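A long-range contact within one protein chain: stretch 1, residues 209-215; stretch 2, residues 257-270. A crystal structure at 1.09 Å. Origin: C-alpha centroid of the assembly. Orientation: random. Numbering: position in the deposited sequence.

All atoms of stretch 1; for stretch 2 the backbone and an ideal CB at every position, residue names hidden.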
# COMPACT_ATOMS: atom_id res chain seq x y z
N LEU A 209 -10.07 13.20 6.44
CA LEU A 209 -8.62 13.27 6.61
C LEU A 209 -7.93 13.60 5.29
O LEU A 209 -8.48 13.36 4.21
CB LEU A 209 -8.04 11.98 7.22
CG LEU A 209 -7.61 10.86 6.27
CD1 LEU A 209 -6.90 9.75 7.02
CD2 LEU A 209 -8.79 10.32 5.48
N PRO A 210 -6.72 14.16 5.36
CA PRO A 210 -6.01 14.43 4.11
C PRO A 210 -5.68 13.13 3.38
O PRO A 210 -5.13 12.20 3.98
CB PRO A 210 -4.71 15.10 4.58
CG PRO A 210 -5.00 15.60 5.95
CD PRO A 210 -5.96 14.61 6.53
N ILE A 211 -6.00 13.09 2.09
CA ILE A 211 -5.59 11.99 1.24
C ILE A 211 -4.70 12.54 0.14
O ILE A 211 -5.10 13.44 -0.60
CB ILE A 211 -6.79 11.21 0.65
CG1 ILE A 211 -7.60 10.56 1.78
CG2 ILE A 211 -6.28 10.16 -0.33
CD1 ILE A 211 -8.88 9.85 1.32
N ALA A 212 -3.49 12.00 0.05
CA ALA A 212 -2.54 12.37 -0.98
C ALA A 212 -2.50 11.28 -2.04
O ALA A 212 -2.58 10.09 -1.72
CB ALA A 212 -1.16 12.55 -0.38
N VAL A 213 -2.36 11.70 -3.29
CA VAL A 213 -2.34 10.78 -4.41
C VAL A 213 -1.09 11.08 -5.22
O VAL A 213 -0.93 12.20 -5.72
CB VAL A 213 -3.60 10.94 -5.29
CG1 VAL A 213 -3.55 10.00 -6.48
CG2 VAL A 213 -4.86 10.72 -4.48
N VAL A 214 -0.20 10.10 -5.33
CA VAL A 214 1.08 10.27 -6.03
C VAL A 214 1.32 9.04 -6.89
O VAL A 214 1.31 7.91 -6.39
CB VAL A 214 2.24 10.42 -5.03
CG1 VAL A 214 3.57 10.51 -5.76
CG2 VAL A 214 2.04 11.62 -4.11
N ASN A 215 1.53 9.25 -8.19
CA ASN A 215 1.74 8.14 -9.12
C ASN A 215 2.85 8.42 -10.10
O ASN A 215 3.16 9.58 -10.40
CB ASN A 215 0.48 7.85 -9.93
CG ASN A 215 -0.54 7.10 -9.11
OD1 ASN A 215 -0.39 5.91 -8.88
ND2 ASN A 215 -1.57 7.80 -8.66
N UNK A 257 12.44 12.14 -5.71
CA UNK A 257 11.23 12.86 -6.06
C UNK A 257 10.02 12.38 -5.26
O UNK A 257 9.22 13.17 -4.77
CB UNK A 257 10.96 12.72 -7.56
N UNK A 258 9.90 11.06 -5.12
CA UNK A 258 8.82 10.51 -4.31
C UNK A 258 8.93 10.98 -2.86
O UNK A 258 7.95 11.38 -2.24
CB UNK A 258 8.83 8.98 -4.37
N UNK A 259 10.15 10.92 -2.31
CA UNK A 259 10.37 11.28 -0.92
C UNK A 259 10.05 12.74 -0.66
O UNK A 259 9.65 13.09 0.45
CB UNK A 259 11.82 10.98 -0.52
N UNK A 260 10.22 13.61 -1.66
CA UNK A 260 9.82 15.01 -1.50
C UNK A 260 8.33 15.09 -1.18
O UNK A 260 7.92 15.81 -0.27
CB UNK A 260 10.14 15.81 -2.76
N UNK A 261 7.51 14.36 -1.93
CA UNK A 261 6.08 14.34 -1.65
C UNK A 261 5.77 13.71 -0.30
O UNK A 261 4.98 14.25 0.48
CB UNK A 261 5.34 13.59 -2.76
N UNK A 262 6.36 12.55 -0.02
CA UNK A 262 6.05 11.84 1.21
C UNK A 262 6.46 12.65 2.43
O UNK A 262 5.70 12.77 3.38
CB UNK A 262 6.74 10.48 1.23
N UNK A 263 7.67 13.21 2.41
CA UNK A 263 8.13 14.02 3.53
C UNK A 263 7.23 15.23 3.75
O UNK A 263 6.92 15.58 4.89
CB UNK A 263 9.57 14.47 3.30
N UNK A 264 6.85 15.90 2.67
CA UNK A 264 6.01 17.08 2.79
C UNK A 264 4.64 16.71 3.35
O UNK A 264 4.11 17.41 4.20
CB UNK A 264 5.86 17.77 1.43
N UNK A 265 4.10 15.60 2.89
CA UNK A 265 2.82 15.12 3.37
C UNK A 265 2.89 14.78 4.86
O UNK A 265 2.01 15.17 5.64
CB UNK A 265 2.38 13.90 2.56
N UNK A 266 3.93 14.06 5.28
CA UNK A 266 4.06 13.73 6.70
C UNK A 266 4.17 15.01 7.54
O UNK A 266 3.49 15.15 8.55
CB UNK A 266 5.28 12.83 6.93
N UNK A 267 5.02 15.94 7.11
CA UNK A 267 5.16 17.20 7.82
C UNK A 267 3.81 17.90 7.93
O UNK A 267 3.42 18.37 9.00
CB UNK A 267 6.18 18.10 7.12
N UNK A 268 3.09 17.97 6.82
CA UNK A 268 1.80 18.65 6.79
C UNK A 268 0.79 18.00 7.73
O UNK A 268 0.00 18.68 8.37
CB UNK A 268 1.25 18.66 5.36
N UNK A 269 0.80 16.67 7.81
CA UNK A 269 -0.19 15.94 8.60
C UNK A 269 0.15 15.86 10.08
O UNK A 269 -0.71 15.51 10.88
CB UNK A 269 -0.35 14.52 8.04
N UNK A 270 1.40 16.16 10.44
CA UNK A 270 1.86 15.93 11.80
C UNK A 270 2.48 17.14 12.49
O UNK A 270 2.59 17.16 13.71
CB UNK A 270 2.88 14.79 11.79

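The helix of stretch 2 runs antiparallel to the strand at 211-215, their axes 10.1 Å apart at closest approach. Pro-210, Ala-212 and Val-214 turn their CB atoms toward the helix; their side chains are all carbon, so mainly apolar partners are expected, although the backbone carbonyl Pro-210 O is also within reach.

Position 257 has nothing of stretch 1 within reach; its helical backbone suits many residues, polar ones included. It is Glu-257.

At 258 the CA-to-CB bond points sideways, and the ideal CB touches nothing. A short side chain would leave Val-214 uncontacted, whereas a long apolar or aromatic one could reach it. Phe-258, with chi1 t, does so: its CD1 lies 4.3 Å from Val-214 CG1, the ring meeting the methyl obliquely.

Positions 259 and 260 are out of reach and set few demands. They hold Asp-259 and Ala-260.

Position 261 points toward the strand, and its ideal CB is already 4.1 Å from Val-214 CG2. Alanine could make that contact; a larger side chain must lead its outer atoms past the valine. Tyr-261 takes rotamer m, packs its CB at 4.1 Å from Val-214 CG2, and carries its hydroxyl well beyond that methyl.

At 262 the bond runs sideways; the residue is Leu-262. Positions 263 and 264 are out of reach and hold Ala-263 and Arg-264.

Position 265 points toward the strand beside its smallest side chain, with the ideal CB 4.8 Å from Ala-212 CB. The space above that methyl suits a broad apolar group, such as leucine, methionine or an aromatic ring. In Phe-265, chi1 is t and the ring lies over the alanine: Ala-212 CB sits 3.7 Å from the centroid of the Phe-265 ring, 13° off the normal, a CH-pi contact. The ring also reaches the proline, with CE1 3.9 Å from Pro-210 CB, while Pro-210 O approaches its edge, 3.6 Å from CZ, where the ring's hydrogens carry slight positive charge.

Positions 266 and 267 are out of reach; they are Ile-266 and Arg-267. Position 268 points toward stretch 1 but remains distant, so a polar group is acceptable. Asp-268 forms a salt bridge with its neighbour, Arg-267 NE to Asp-268 OD1 being 2.8 Å.

At 269 the ideal CB is 5.2 Å from Pro-210 CG, a gap for a small or medium apolar group. Cys-269, rotamer m, brings SG to 4.1 Å from Pro-210 CG.

Position 270 is out of reach; Thr-270 OG1 donates a hydrogen bond to Ile-266 O at 2.7 Å.

Stretch 2 (257-270) EFDAYLARFIRDCT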
# COMPACT_ATOMS: atom_id res chain seq x y z
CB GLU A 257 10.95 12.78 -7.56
CG GLU A 257 9.81 13.68 -7.99
CD GLU A 257 9.80 13.95 -9.48
OE1 GLU A 257 8.77 14.46 -9.97
OE2 GLU A 257 10.81 13.68 -10.14
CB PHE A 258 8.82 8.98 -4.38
CG PHE A 258 7.85 8.35 -3.42
CD1 PHE A 258 6.52 8.19 -3.76
CD2 PHE A 258 8.26 7.97 -2.16
CE1 PHE A 258 5.62 7.64 -2.85
CE2 PHE A 258 7.39 7.44 -1.25
CZ PHE A 258 6.07 7.27 -1.59
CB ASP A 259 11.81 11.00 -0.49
CG ASP A 259 12.11 9.52 -0.29
OD1 ASP A 259 11.17 8.70 -0.28
OD2 ASP A 259 13.30 9.19 -0.13
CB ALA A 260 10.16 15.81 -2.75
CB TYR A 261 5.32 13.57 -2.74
CG TYR A 261 5.23 14.29 -4.05
CD1 TYR A 261 4.38 15.38 -4.22
CD2 TYR A 261 5.99 13.88 -5.14
CE1 TYR A 261 4.30 16.04 -5.44
CE2 TYR A 261 5.90 14.53 -6.36
CZ TYR A 261 5.05 15.60 -6.50
OH TYR A 261 4.97 16.26 -7.70
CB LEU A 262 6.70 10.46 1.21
CG LEU A 262 6.47 9.61 2.46
CD1 LEU A 262 4.98 9.43 2.74
CD2 LEU A 262 7.19 8.28 2.34
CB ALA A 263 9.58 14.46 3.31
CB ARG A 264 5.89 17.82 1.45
CG ARG A 264 5.27 19.20 1.58
CD ARG A 264 5.44 20.00 0.31
NE ARG A 264 4.71 19.51 -0.86
CZ ARG A 264 5.27 19.00 -1.95
NH1 ARG A 264 4.51 18.64 -2.97
NH2 ARG A 264 6.59 18.87 -2.04
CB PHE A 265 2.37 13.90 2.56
CG PHE A 265 1.00 13.42 2.90
CD1 PHE A 265 -0.10 14.26 2.76
CD2 PHE A 265 0.79 12.12 3.34
CE1 PHE A 265 -1.38 13.81 3.07
CE2 PHE A 265 -0.49 11.67 3.64
CZ PHE A 265 -1.57 12.51 3.49
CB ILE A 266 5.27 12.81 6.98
CG1 ILE A 266 5.10 11.46 6.28
CG2 ILE A 266 5.44 12.62 8.48
CD1 ILE A 266 6.38 10.65 6.24
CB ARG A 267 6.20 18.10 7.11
CG ARG A 267 6.62 19.35 7.87
CD ARG A 267 5.64 20.51 7.76
NE ARG A 267 5.21 20.81 6.40
CZ ARG A 267 5.87 21.58 5.54
NH1 ARG A 267 5.36 21.78 4.33
NH2 ARG A 267 7.03 22.16 5.86
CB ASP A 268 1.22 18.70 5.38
CG ASP A 268 1.95 19.65 4.45
OD1 ASP A 268 2.86 20.40 4.89
OD2 ASP A 268 1.58 19.63 3.26
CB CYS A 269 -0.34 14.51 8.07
SG CYS A 269 -1.14 14.37 6.47
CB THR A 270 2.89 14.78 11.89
OG1 THR A 270 4.10 15.15 11.21
CG2 THR A 270 2.33 13.50 11.27
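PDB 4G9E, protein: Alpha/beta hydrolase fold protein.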